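Side-chain contacts in hypothetical aspartyl-tRNA synthetase (Sulfolobus tokodaii, PDB 1WYD), which charges both tRNA(Asp) and tRNA(Asn) with aspartate, activating the amino acid with ATP before transferring it to the acceptor end: residues B[123-128]-B[132-137]; B[24-29]-B[104-109]; B[404-409]-B[415-420]; B[37-42]-B[67-72]; B[248-253]-B[269-274]. All blocks are in the same frame, centred on the assembly; numbering follows the deposited sequence.

From the N terminus, strand 24-29 opens interaction 2, which closes only at loop 104-109. Interaction 4 (37-42 with 67-72) is nested inside that long loop and joins strands of the OB-fold barrel. The others follow in series and none cross: interaction 1 closes the tight turn between helices 121-125 and 128-150, interaction 5 ties helix 235-256 to the loop ahead of strand 276-279, and interaction 3 folds the chain after helix 401-409 back on that helix. Strand 24-29 and both strands of interaction 4 belong to one sheet. Interaction 1 touches all the others, linking the OB domain to the catalytic domain, where Leu408 of helix 401-409 packs on Ile249, Val250 and Ile253 of interaction 5's helix.

Interaction 1: B[123-128]-B[132-137]; sequences LDLRRQ and AVIKIQ
Beside the meetings of Leu125 with Ile134 and of Gln128 with Ala132, the flat guanidinium of Arg127 has the Asp124 carboxylate at its edge and in its plane. NH2 and NE of Arg127 both grip OD1 of Asp124, at 2.8 Å and 3.0 Å, a side-on salt bridge to a single oxygen. Both nitrogens reach that oxygen from the same face of the carboxylate, which is thus met from above its own plane. OD2 of Asp124 has a second partner in Arg121. The motif is two consecutive helices joined by a short turn, with Arg127 as N-cap of helix 128-150, which is consistent with the long motif 1 helix of class II synthetases. That helix begins with a backbone bond from Ala132 N to Gln128 O, 2.9 Å long and fairly straight at 151°. A water accepts from Lys135 NZ at 2.6 Å and gives a weak bond to Gln128 OE1, bridging the two side chains across the first two turns. Ile154 of the second subunit packs on Ile134 and Lys135, so the contact lies at the dimer interface. The apolar part is small. Ile134 holds CG1 beside its backbone N (chi1 -69°) and extends to CD1, which meets Leu125 CG at 4.0 Å, the two side chains crossing at about a right angle.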
# COMPACT_ATOMS: atom_id res chain seq x y z
N LEU B 123 -22.60 2.24 9.85
CA LEU B 123 -23.19 3.19 10.75
C LEU B 123 -22.23 3.45 11.89
O LEU B 123 -22.05 4.59 12.31
CB LEU B 123 -24.56 2.70 11.24
CG LEU B 123 -25.58 2.77 10.11
CD1 LEU B 123 -26.88 2.01 10.46
CD2 LEU B 123 -25.89 4.20 9.72
N ASP B 124 -21.59 2.40 12.37
CA ASP B 124 -20.62 2.56 13.42
C ASP B 124 -19.42 3.40 12.97
O ASP B 124 -18.99 4.25 13.69
CB ASP B 124 -20.17 1.21 13.92
CG ASP B 124 -19.26 1.33 15.12
OD1 ASP B 124 -19.69 1.89 16.17
OD2 ASP B 124 -18.09 0.87 15.09
N LEU B 125 -18.89 3.14 11.77
CA LEU B 125 -17.73 3.85 11.23
C LEU B 125 -18.03 5.32 11.01
O LEU B 125 -17.11 6.16 11.10
CB LEU B 125 -17.35 3.27 9.88
CG LEU B 125 -16.17 2.31 9.76
CD1 LEU B 125 -15.60 1.83 11.10
CD2 LEU B 125 -16.57 1.15 8.81
N ARG B 126 -19.30 5.63 10.72
CA ARG B 126 -19.69 7.03 10.51
C ARG B 126 -19.57 7.91 11.77
O ARG B 126 -19.66 9.11 11.68
CB ARG B 126 -21.10 7.15 9.95
CG ARG B 126 -21.20 6.80 8.51
CD ARG B 126 -22.63 6.92 7.96
NE ARG B 126 -22.71 6.44 6.57
CZ ARG B 126 -23.86 6.08 5.96
NH1 ARG B 126 -25.05 6.14 6.58
NH2 ARG B 126 -23.81 5.66 4.72
N ARG B 127 -19.38 7.30 12.93
CA ARG B 127 -19.39 8.08 14.14
C ARG B 127 -18.13 8.95 14.11
O ARG B 127 -17.08 8.53 13.61
CB ARG B 127 -19.39 7.18 15.37
CG ARG B 127 -20.71 6.55 15.74
CD ARG B 127 -20.69 5.86 17.09
NE ARG B 127 -19.75 4.74 17.03
CZ ARG B 127 -18.56 4.68 17.63
NH1 ARG B 127 -18.10 5.68 18.43
NH2 ARG B 127 -17.81 3.59 17.45
N GLN B 128 -18.22 10.16 14.68
CA GLN B 128 -17.07 11.09 14.69
C GLN B 128 -15.78 10.39 15.07
O GLN B 128 -14.81 10.41 14.32
CB GLN B 128 -17.36 12.29 15.58
CG GLN B 128 -18.30 13.33 14.95
CD GLN B 128 -17.87 13.74 13.56
OE1 GLN B 128 -16.93 14.52 13.39
NE2 GLN B 128 -18.56 13.22 12.55
N ALA B 132 -12.45 9.82 12.79
CA ALA B 132 -11.14 10.39 13.19
C ALA B 132 -10.02 9.35 13.11
O ALA B 132 -8.88 9.65 12.74
CB ALA B 132 -11.22 10.97 14.58
N VAL B 133 -10.36 8.11 13.46
CA VAL B 133 -9.41 7.01 13.36
C VAL B 133 -9.04 6.77 11.91
O VAL B 133 -7.87 6.62 11.58
CB VAL B 133 -9.98 5.72 14.02
CG1 VAL B 133 -8.97 4.58 13.98
CG2 VAL B 133 -10.35 6.02 15.45
N ILE B 134 -10.03 6.79 11.04
CA ILE B 134 -9.83 6.47 9.64
C ILE B 134 -8.92 7.55 9.03
O ILE B 134 -7.99 7.27 8.28
CB ILE B 134 -11.22 6.42 8.95
CG1 ILE B 134 -12.00 5.21 9.47
CG2 ILE B 134 -11.06 6.47 7.44
CD1 ILE B 134 -13.43 5.05 8.88
N LYS B 135 -9.20 8.78 9.41
CA LYS B 135 -8.39 9.92 8.97
C LYS B 135 -6.94 9.89 9.44
O LYS B 135 -6.03 10.16 8.66
CB LYS B 135 -9.08 11.24 9.32
CG LYS B 135 -10.21 11.52 8.36
CD LYS B 135 -10.93 12.86 8.61
CE LYS B 135 -11.94 12.77 9.71
NZ LYS B 135 -12.83 14.00 9.75
N ILE B 136 -6.71 9.51 10.70
CA ILE B 136 -5.37 9.52 11.29
C ILE B 136 -4.49 8.45 10.67
O ILE B 136 -3.27 8.67 10.47
CB ILE B 136 -5.45 9.35 12.83
CG1 ILE B 136 -5.84 10.67 13.48
CG2 ILE B 136 -4.14 8.83 13.45
CD1 ILE B 136 -6.14 10.54 14.98
N GLN B 137 -5.07 7.27 10.43
CA GLN B 137 -4.37 6.19 9.78
C GLN B 137 -3.81 6.65 8.44
O GLN B 137 -2.70 6.32 8.11
CB GLN B 137 -5.31 4.98 9.57
CG GLN B 137 -4.56 3.72 9.20
CD GLN B 137 -5.42 2.44 9.11
OE1 GLN B 137 -6.05 2.17 8.09
NE2 GLN B 137 -5.38 1.63 10.14
O HOH W 1 -15.20 14.59 10.53

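Interaction 2: B[24-29]-B[104-109]; sequences WVHLLR and LDVSGK
Van der Waals packing between His26 and Ser107 makes up most of this contact. The imidazole of His26 meets Ser107 CB obliquely, with CD2 and CE1 of His26 each 3.8 Å from CB of Ser107. His26 NE2 is modelled unusually close, 3.1 Å from Ser107 CB, a detail that is doubtful at this resolution. Turning CG of His26 away from its backbone N (chi1 -164°) carries the ring over to loop 104-109. Beside it Leu27 adds a looser touch, its CG lying 4.0 Å from Ser107 OG, and Val106 comes up with CG1 at 4.3 Å from His26 CE1. His26 and Leu27 both face Ile38 on the neighbouring strand, a classic beta bulge in the OB-fold strand, consistent with both residues reaching Ser107. Polar bonding is directed elsewhere: Ser107 OG stands 3.9 Å from His26 NE2, whereas His26 ND1 is hydrogen-bonded to Arg40 NE on strand 34-41. With an alanine here, Arg40 NE would probably be left without this acceptor and a gap would open beside Ser107 CB. The contact thus joins the barrel to the linker that leads into the catalytic domain, and Val106 carries on to Leu123 of helix 121-125. Arginine NE can only donate, so ND1 is probably the unprotonated nitrogen; toward loop 104-109 the contact rests on packing rather than polar bonds.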
# COMPACT_ATOMS: atom_id res chain seq x y z
N TRP B 24 -25.29 13.91 4.96
CA TRP B 24 -26.13 13.04 5.76
C TRP B 24 -26.87 13.81 6.85
O TRP B 24 -26.32 14.66 7.55
CB TRP B 24 -25.26 11.94 6.40
CG TRP B 24 -24.81 10.88 5.45
CD1 TRP B 24 -25.49 9.73 5.10
CD2 TRP B 24 -23.60 10.87 4.69
NE1 TRP B 24 -24.76 9.01 4.18
CE2 TRP B 24 -23.61 9.68 3.90
CE3 TRP B 24 -22.50 11.72 4.60
CZ2 TRP B 24 -22.55 9.32 3.07
CZ3 TRP B 24 -21.44 11.37 3.75
CH2 TRP B 24 -21.48 10.19 3.00
N VAL B 25 -28.15 13.49 6.97
CA VAL B 25 -28.96 13.89 8.10
C VAL B 25 -28.42 13.26 9.38
O VAL B 25 -28.72 12.11 9.71
CB VAL B 25 -30.42 13.48 7.87
CG1 VAL B 25 -31.28 13.79 9.12
CG2 VAL B 25 -30.98 14.19 6.59
N HIS B 26 -27.63 14.05 10.12
CA HIS B 26 -27.09 13.65 11.42
C HIS B 26 -28.10 13.70 12.59
O HIS B 26 -28.15 12.77 13.41
CB HIS B 26 -25.89 14.55 11.75
CG HIS B 26 -25.03 14.02 12.84
ND1 HIS B 26 -24.04 13.09 12.61
CD2 HIS B 26 -25.00 14.28 14.16
CE1 HIS B 26 -23.45 12.80 13.75
NE2 HIS B 26 -24.02 13.50 14.71
N LEU B 27 -28.83 14.81 12.70
CA LEU B 27 -29.85 14.99 13.74
C LEU B 27 -30.95 15.85 13.20
O LEU B 27 -30.75 16.62 12.26
CB LEU B 27 -29.32 15.70 14.99
CG LEU B 27 -28.59 14.90 16.04
CD1 LEU B 27 -27.51 15.84 16.65
CD2 LEU B 27 -29.54 14.34 17.09
N LEU B 28 -32.11 15.75 13.84
CA LEU B 28 -33.32 16.39 13.40
C LEU B 28 -34.05 16.82 14.69
O LEU B 28 -34.45 15.98 15.50
CB LEU B 28 -34.16 15.36 12.62
CG LEU B 28 -34.57 15.50 11.14
CD1 LEU B 28 -33.70 16.43 10.27
CD2 LEU B 28 -34.72 14.09 10.48
N ARG B 29 -34.16 18.14 14.91
CA ARG B 29 -34.94 18.65 16.04
C ARG B 29 -35.90 19.74 15.59
O ARG B 29 -35.69 20.38 14.55
CB ARG B 29 -34.06 19.10 17.22
CG ARG B 29 -33.02 18.07 17.71
CD ARG B 29 -33.57 16.93 18.62
NE ARG B 29 -32.70 15.73 18.59
CZ ARG B 29 -32.65 14.79 19.54
NH1 ARG B 29 -33.42 14.87 20.61
NH2 ARG B 29 -31.83 13.77 19.43
N LEU B 104 -28.35 1.38 14.54
CA LEU B 104 -27.23 1.92 15.29
C LEU B 104 -27.28 3.43 15.22
O LEU B 104 -27.50 3.99 14.16
CB LEU B 104 -25.90 1.38 14.73
CG LEU B 104 -24.65 1.56 15.58
CD1 LEU B 104 -23.68 0.43 15.26
CD2 LEU B 104 -23.97 2.95 15.37
N ASP B 105 -27.05 4.08 16.36
CA ASP B 105 -27.11 5.53 16.45
C ASP B 105 -25.79 6.20 16.13
O ASP B 105 -24.84 6.12 16.91
CB ASP B 105 -27.61 5.97 17.83
CG ASP B 105 -29.11 5.75 17.99
OD1 ASP B 105 -29.89 5.97 17.01
OD2 ASP B 105 -29.61 5.33 19.06
N VAL B 106 -25.74 6.87 14.98
CA VAL B 106 -24.50 7.51 14.53
C VAL B 106 -24.06 8.66 15.46
O VAL B 106 -22.88 9.01 15.53
CB VAL B 106 -24.60 7.91 13.03
CG1 VAL B 106 -23.37 8.63 12.54
CG2 VAL B 106 -24.86 6.66 12.16
N SER B 107 -25.01 9.23 16.19
CA SER B 107 -24.68 10.27 17.17
C SER B 107 -25.00 9.93 18.63
O SER B 107 -24.84 10.79 19.49
CB SER B 107 -25.35 11.60 16.80
OG SER B 107 -26.73 11.44 16.57
N GLY B 108 -25.44 8.69 18.90
CA GLY B 108 -25.87 8.29 20.24
C GLY B 108 -24.86 7.90 21.33
O GLY B 108 -25.27 7.71 22.50
N LYS B 109 -23.57 7.81 21.00
CA LYS B 109 -22.53 7.20 21.86
C LYS B 109 -22.54 5.66 21.83
O LYS B 109 -23.60 5.04 21.63
CB LYS B 109 -22.55 7.73 23.32

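Interaction 3: B[404-409]-B[415-420]; sequences LMVMLT and KEIVPF
Ile417 sets CG1 beside its backbone N (chi1 -74°) and CG2 opposite that N, and so turns both branches to helix 401-409. CG2 lies against the root of Met405, 3.6 Å from its CB and 4.0 Å from its CG, while CD1 at the end of the other branch passes between Met405 CB, at 4.0 Å, and Val406 CG2, at 3.9 Å. Ile417 and Val406 cross at about a right angle; Met405 is met more obliquely, its chain bending at chi2 and chi3 to take the sulfur end on to Val133, Ile136 and Gln137 of helix 128-150. Thr409 adds a marginal touch, OG1 4.4 Å from Ile417 CD1. That hydroxyl donates to Met405 O over 2.6 Å from above the carbonyl plane, and it is also hydrogen-bonded to Ile411 N further along the chain. An alanine in place of Ile417 would lose both branches, and is likely to open a gap beside Met405 CB and Val406 CG2. The side chain of Ile417 also lies about 4 Å from that of Ala402, one of the predicted ATP-binding residues at the start of the same helix, which fits motif 3 of class II synthetases. The chemistry across the contact is apolar throughout, so its hold on the returning chain rests on shape and burial, while the threonine hydroxyl is served by Met405 O and Ile411 N.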
# COMPACT_ATOMS: atom_id res chain seq x y z
N LEU B 404 0.39 0.53 15.87
CA LEU B 404 0.89 1.93 15.83
C LEU B 404 -0.29 2.84 16.03
O LEU B 404 -0.17 3.89 16.63
CB LEU B 404 1.57 2.26 14.50
CG LEU B 404 1.75 3.73 14.10
CD1 LEU B 404 2.79 4.51 15.03
CD2 LEU B 404 2.12 3.84 12.61
N MET B 405 -1.47 2.42 15.58
CA MET B 405 -2.62 3.28 15.77
C MET B 405 -3.03 3.52 17.25
O MET B 405 -3.54 4.60 17.57
CB MET B 405 -3.77 2.82 14.92
CG MET B 405 -3.54 3.12 13.45
SD MET B 405 -3.75 4.89 13.05
CE MET B 405 -5.36 5.28 13.59
N VAL B 406 -2.76 2.54 18.13
CA VAL B 406 -2.99 2.68 19.57
C VAL B 406 -2.19 3.84 20.13
O VAL B 406 -2.70 4.66 20.92
CB VAL B 406 -2.57 1.42 20.33
CG1 VAL B 406 -2.67 1.64 21.83
CG2 VAL B 406 -3.42 0.22 19.90
N MET B 407 -0.93 3.93 19.72
CA MET B 407 -0.06 5.03 20.11
C MET B 407 -0.55 6.37 19.52
O MET B 407 -0.30 7.45 20.06
CB MET B 407 1.40 4.68 19.69
CG MET B 407 2.40 5.80 19.85
SD MET B 407 3.97 5.42 19.03
CE MET B 407 4.99 6.38 20.15
N LEU B 408 -1.27 6.33 18.41
CA LEU B 408 -1.73 7.57 17.79
C LEU B 408 -3.17 7.98 18.09
O LEU B 408 -3.60 9.05 17.64
CB LEU B 408 -1.51 7.56 16.28
CG LEU B 408 -0.12 7.26 15.75
CD1 LEU B 408 -0.25 7.10 14.27
CD2 LEU B 408 0.84 8.45 16.08
N THR B 409 -3.92 7.18 18.85
CA THR B 409 -5.33 7.51 19.07
C THR B 409 -5.77 7.30 20.51
O THR B 409 -6.74 7.90 20.96
CB THR B 409 -6.21 6.62 18.18
OG1 THR B 409 -5.88 5.25 18.44
CG2 THR B 409 -5.86 6.84 16.72
N LYS B 415 -9.99 -4.07 17.26
CA LYS B 415 -11.23 -4.25 16.50
C LYS B 415 -11.95 -2.94 16.46
O LYS B 415 -12.92 -2.78 15.75
CB LYS B 415 -12.13 -5.31 17.14
CG LYS B 415 -11.45 -6.63 17.44
CD LYS B 415 -12.03 -7.23 18.74
CE LYS B 415 -13.40 -7.82 18.49
NZ LYS B 415 -13.83 -8.61 19.67
N GLU B 416 -11.49 -2.02 17.27
CA GLU B 416 -11.99 -0.67 17.19
C GLU B 416 -11.16 0.21 16.22
O GLU B 416 -11.58 1.31 15.88
CB GLU B 416 -12.03 -0.07 18.57
CG GLU B 416 -12.73 -0.92 19.59
CD GLU B 416 -13.71 -0.13 20.40
OE1 GLU B 416 -13.44 1.09 20.68
OE2 GLU B 416 -14.75 -0.73 20.76
N ILE B 417 -10.01 -0.28 15.77
CA ILE B 417 -9.19 0.49 14.83
C ILE B 417 -9.41 -0.01 13.39
O ILE B 417 -9.60 0.79 12.46
CB ILE B 417 -7.69 0.46 15.27
CG1 ILE B 417 -7.48 1.38 16.49
CG2 ILE B 417 -6.76 0.88 14.14
CD1 ILE B 417 -6.34 1.01 17.46
N VAL B 418 -9.43 -1.33 13.23
CA VAL B 418 -9.53 -1.90 11.90
C VAL B 418 -11.01 -1.90 11.50
O VAL B 418 -11.84 -2.54 12.17
CB VAL B 418 -8.87 -3.28 11.83
CG1 VAL B 418 -9.12 -3.96 10.49
CG2 VAL B 418 -7.40 -3.17 12.13
N PRO B 419 -11.36 -1.24 10.39
CA PRO B 419 -12.76 -1.05 10.05
C PRO B 419 -13.38 -2.43 9.75
O PRO B 419 -14.53 -2.62 10.13
CB PRO B 419 -12.70 -0.18 8.80
CG PRO B 419 -11.43 0.26 8.70
CD PRO B 419 -10.49 -0.77 9.31
N PHE B 420 -12.65 -3.38 9.18
CA PHE B 420 -13.24 -4.72 8.94
C PHE B 420 -12.38 -5.84 9.43
O PHE B 420 -11.67 -6.45 8.66
CB PHE B 420 -13.55 -4.90 7.46
CG PHE B 420 -14.56 -3.93 6.96
CD1 PHE B 420 -14.19 -2.90 6.12
CD2 PHE B 420 -15.89 -4.01 7.37
CE1 PHE B 420 -15.11 -1.97 5.68
CE2 PHE B 420 -16.82 -3.08 6.93
CZ PHE B 420 -16.43 -2.05 6.11

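Interaction 4: B[37-42]-B[67-72]; sequences IILRDK and SVIQVR
Two residues beyond Leu39, which meets Ile69 and Val71, OD2 of Asp41 is gripped by two groups just after it in the chain, Thr43 OG1 and Gly44 N. Its other oxygen, OD1, is bonded to Ile7 N, so both carboxylate oxygens are held. The contact belongs to the core of the OB fold, the curled sheet that in class II synthetases of this group binds the anticodon. Strands 34-41 and 68-77 are not partners in that sheet. Each pairs with strand 18-31 instead, and their side chains meet across the barrel interior. Leu39 is the wedge: with CG turned away from the backbone N (chi1 -174°) it points its two methyls at different residues of the far strand. CD1 meets Ile69, 3.7 Å from its CG1 and 4.1 Å from its CD1. The isoleucine swings CG1 between its backbone N and carbonyl carbon (chi1 71°), a crowded position that carries this branch over to the leucine, although its CA-CB bond does not aim there. Ile37, whose CB is directed inward, adds some buried surface beside them. Trp21 packs on Leu39 and Ile92 on both Ile69 and Val71, continuing the apolar core. Leu39 and Val71 slide past each other in opposite directions, and their nearest approach is CD2 of Leu39 to CG1 of Val71 at 4.0 Å.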
# COMPACT_ATOMS: atom_id res chain seq x y z
N ILE B 37 -31.74 20.90 11.15
CA ILE B 37 -31.05 19.72 10.67
C ILE B 37 -29.56 19.87 10.90
O ILE B 37 -28.96 20.74 10.30
CB ILE B 37 -31.32 19.49 9.16
CG1 ILE B 37 -32.80 19.66 8.82
CG2 ILE B 37 -30.83 18.11 8.74
CD1 ILE B 37 -33.08 19.59 7.35
N ILE B 38 -28.97 19.03 11.77
CA ILE B 38 -27.53 18.90 11.77
C ILE B 38 -27.18 17.98 10.58
O ILE B 38 -27.61 16.82 10.50
CB ILE B 38 -26.96 18.37 13.13
CG1 ILE B 38 -27.42 19.17 14.36
CG2 ILE B 38 -25.42 18.32 13.10
CD1 ILE B 38 -27.39 20.68 14.25
N LEU B 39 -26.44 18.54 9.64
CA LEU B 39 -25.98 17.82 8.47
C LEU B 39 -24.53 17.41 8.67
O LEU B 39 -23.77 18.10 9.37
CB LEU B 39 -26.13 18.69 7.21
CG LEU B 39 -25.81 18.06 5.86
CD1 LEU B 39 -26.95 17.15 5.41
CD2 LEU B 39 -25.60 19.19 4.87
N ARG B 40 -24.15 16.27 8.08
CA ARG B 40 -22.78 15.75 8.16
C ARG B 40 -22.23 15.50 6.77
O ARG B 40 -22.93 14.93 5.93
CB ARG B 40 -22.73 14.43 8.93
CG ARG B 40 -21.31 13.95 9.15
CD ARG B 40 -21.16 12.51 9.54
NE ARG B 40 -22.38 12.05 10.18
CZ ARG B 40 -23.13 11.08 9.68
NH1 ARG B 40 -22.74 10.43 8.59
NH2 ARG B 40 -24.27 10.76 10.31
N ASP B 41 -21.00 15.93 6.54
CA ASP B 41 -20.24 15.67 5.32
C ASP B 41 -18.84 15.34 5.78
O ASP B 41 -18.60 15.29 7.00
CB ASP B 41 -20.31 16.82 4.28
CG ASP B 41 -19.43 18.06 4.63
OD1 ASP B 41 -19.58 19.09 3.93
OD2 ASP B 41 -18.57 18.12 5.53
N LYS B 42 -17.93 15.10 4.85
CA LYS B 42 -16.60 14.62 5.25
C LYS B 42 -15.80 15.66 6.09
O LYS B 42 -14.88 15.27 6.79
CB LYS B 42 -15.80 14.06 4.05
CG LYS B 42 -14.78 15.01 3.44
CD LYS B 42 -14.20 14.54 2.10
CE LYS B 42 -12.92 13.73 2.28
NZ LYS B 42 -11.74 14.53 2.74
N SER B 67 -30.32 9.57 6.00
CA SER B 67 -30.65 9.93 4.62
C SER B 67 -29.64 10.91 4.04
O SER B 67 -29.06 11.76 4.75
CB SER B 67 -32.02 10.55 4.53
OG SER B 67 -32.97 9.69 5.11
N VAL B 68 -29.44 10.80 2.74
CA VAL B 68 -28.48 11.63 2.07
C VAL B 68 -29.23 12.75 1.37
O VAL B 68 -30.15 12.48 0.57
CB VAL B 68 -27.66 10.80 1.06
CG1 VAL B 68 -26.77 11.68 0.24
CG2 VAL B 68 -26.89 9.68 1.78
N ILE B 69 -28.87 14.00 1.69
CA ILE B 69 -29.56 15.12 1.08
C ILE B 69 -28.63 16.14 0.43
O ILE B 69 -27.44 16.21 0.73
CB ILE B 69 -30.59 15.83 2.09
CG1 ILE B 69 -29.88 16.63 3.21
CG2 ILE B 69 -31.58 14.88 2.64
CD1 ILE B 69 -30.85 17.44 4.05
N GLN B 70 -29.23 16.90 -0.48
CA GLN B 70 -28.68 18.12 -1.04
C GLN B 70 -29.46 19.26 -0.41
O GLN B 70 -30.70 19.22 -0.36
CB GLN B 70 -28.97 18.13 -2.53
CG GLN B 70 -27.83 18.53 -3.41
CD GLN B 70 -28.19 18.43 -4.88
OE1 GLN B 70 -27.56 19.07 -5.73
NE2 GLN B 70 -29.20 17.63 -5.19
N VAL B 71 -28.76 20.27 0.09
CA VAL B 71 -29.44 21.47 0.58
C VAL B 71 -28.86 22.79 0.04
O VAL B 71 -27.69 23.11 0.23
CB VAL B 71 -29.64 21.46 2.15
CG1 VAL B 71 -28.32 21.27 2.89
CG2 VAL B 71 -30.32 22.72 2.61
N ARG B 72 -29.70 23.53 -0.68
CA ARG B 72 -29.40 24.88 -1.13
C ARG B 72 -30.07 25.90 -0.21
O ARG B 72 -31.29 25.84 0.01
CB ARG B 72 -29.92 25.04 -2.55
CG ARG B 72 -29.82 26.46 -3.10
CD ARG B 72 -30.04 26.54 -4.62
NE ARG B 72 -31.45 26.36 -4.96
CZ ARG B 72 -32.43 27.24 -4.68
NH1 ARG B 72 -32.16 28.39 -4.05
NH2 ARG B 72 -33.67 26.97 -5.04

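Interaction 5: B[248-253]-B[269-274]; sequences NIVKTI and PEVKIP
Val250 and Val271 make the tight part of this contact. CG2 of Val271 sits against both methyls of Val250, 3.7 Å from CG2 and 4.0 Å from CG1, meeting at a slant. Val250 keeps CG1 beside its backbone N (chi1 -56°), which turns that methyl to the Pro269 carbonyl as well, with CG1 4.2 Å from Pro269 O. Leu408 of helix 401-409 lies on Val250 and Met407 on Pro269; both valines are buried, with Pro269 partly exposed at the border. The other side is loose: beyond Val271, Ile273 and Pro274, joined by a cis peptide bond, are exposed and do not touch 248-253, though they lie along earlier turns of the helix, at Glu243 and His247; Lys251 is exposed too. Asn248 O accepts from Thr252 N at 2.9 Å and from Thr252 OG1 at 2.7 Å, the donors approaching from opposite faces of the carbonyl. This satisfies the buried threonine hydroxyl inside its own helix, where its side chain faces helix 128-150. The arrangement is helix-against-loop packing in a class II synthetase catalytic domain: helix 235-256, packed with helices 128-150 and 401-409, is covered by the segment leading to outermost strand 276-279 of the large sheet.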
# COMPACT_ATOMS: atom_id res chain seq x y z
N ASN B 248 8.17 11.92 12.64
CA ASN B 248 7.42 12.64 11.61
C ASN B 248 5.93 12.28 11.64
O ASN B 248 5.06 13.12 11.29
CB ASN B 248 8.05 12.40 10.25
CG ASN B 248 7.43 13.23 9.16
OD1 ASN B 248 7.44 14.46 9.23
ND2 ASN B 248 6.91 12.55 8.11
N ILE B 249 5.65 11.04 12.05
CA ILE B 249 4.31 10.52 12.20
C ILE B 249 3.58 11.31 13.28
O ILE B 249 2.60 11.97 13.01
CB ILE B 249 4.30 8.96 12.48
CG1 ILE B 249 4.66 8.20 11.21
CG2 ILE B 249 2.94 8.51 12.91
CD1 ILE B 249 4.85 6.75 11.40
N VAL B 250 4.06 11.26 14.52
CA VAL B 250 3.37 11.98 15.59
C VAL B 250 3.28 13.48 15.32
O VAL B 250 2.22 14.12 15.56
CB VAL B 250 3.98 11.69 16.96
CG1 VAL B 250 3.98 10.16 17.25
CG2 VAL B 250 5.38 12.21 17.02
N LYS B 251 4.33 14.04 14.73
CA LYS B 251 4.30 15.45 14.32
C LYS B 251 3.20 15.73 13.30
O LYS B 251 2.52 16.75 13.38
CB LYS B 251 5.67 15.89 13.77
CG LYS B 251 5.85 17.39 13.63
CD LYS B 251 7.12 17.70 12.81
CE LYS B 251 7.46 19.20 12.84
NZ LYS B 251 7.81 19.70 11.47
N THR B 252 3.02 14.84 12.32
CA THR B 252 1.95 15.04 11.35
C THR B 252 0.56 14.95 11.98
O THR B 252 -0.36 15.72 11.64
CB THR B 252 2.10 14.07 10.16
OG1 THR B 252 3.39 14.24 9.54
CG2 THR B 252 1.11 14.41 9.07
N ILE B 253 0.38 13.99 12.89
CA ILE B 253 -0.90 13.81 13.53
C ILE B 253 -1.18 15.08 14.34
O ILE B 253 -2.25 15.67 14.20
CB ILE B 253 -0.93 12.56 14.45
CG1 ILE B 253 -0.44 11.30 13.72
CG2 ILE B 253 -2.32 12.37 15.04
CD1 ILE B 253 -1.06 11.02 12.34
N PRO B 269 2.24 10.36 22.40
CA PRO B 269 3.46 10.66 23.17
C PRO B 269 4.42 11.55 22.38
O PRO B 269 4.32 11.62 21.16
CB PRO B 269 4.08 9.28 23.38
CG PRO B 269 3.47 8.46 22.33
CD PRO B 269 2.05 8.91 22.21
N GLU B 270 5.31 12.24 23.10
CA GLU B 270 6.50 12.83 22.49
C GLU B 270 7.45 11.70 22.11
O GLU B 270 7.62 10.73 22.86
CB GLU B 270 7.22 13.79 23.47
N VAL B 271 8.04 11.85 20.93
CA VAL B 271 9.14 11.02 20.48
C VAL B 271 10.43 11.80 20.75
O VAL B 271 10.82 12.69 19.97
CB VAL B 271 9.01 10.60 18.97
CG1 VAL B 271 10.23 9.77 18.54
CG2 VAL B 271 7.71 9.82 18.70
N LYS B 272 11.05 11.46 21.88
CA LYS B 272 12.34 12.02 22.27
C LYS B 272 13.41 11.18 21.58
O LYS B 272 13.28 9.96 21.48
CB LYS B 272 12.49 12.01 23.80
N ILE B 273 14.45 11.85 21.07
CA ILE B 273 15.52 11.21 20.32
C ILE B 273 16.82 11.44 21.07
O ILE B 273 17.24 12.59 21.24
CB ILE B 273 15.60 11.79 18.86
CG1 ILE B 273 14.33 11.45 18.06
CG2 ILE B 273 16.88 11.33 18.14
CD1 ILE B 273 14.07 12.36 16.81
N PRO B 274 17.47 10.36 21.51
CA PRO B 274 17.05 8.99 21.18
C PRO B 274 15.95 8.47 22.09
O PRO B 274 15.75 8.99 23.20
CB PRO B 274 18.32 8.18 21.39
CG PRO B 274 19.10 8.95 22.45
CD PRO B 274 18.65 10.39 22.40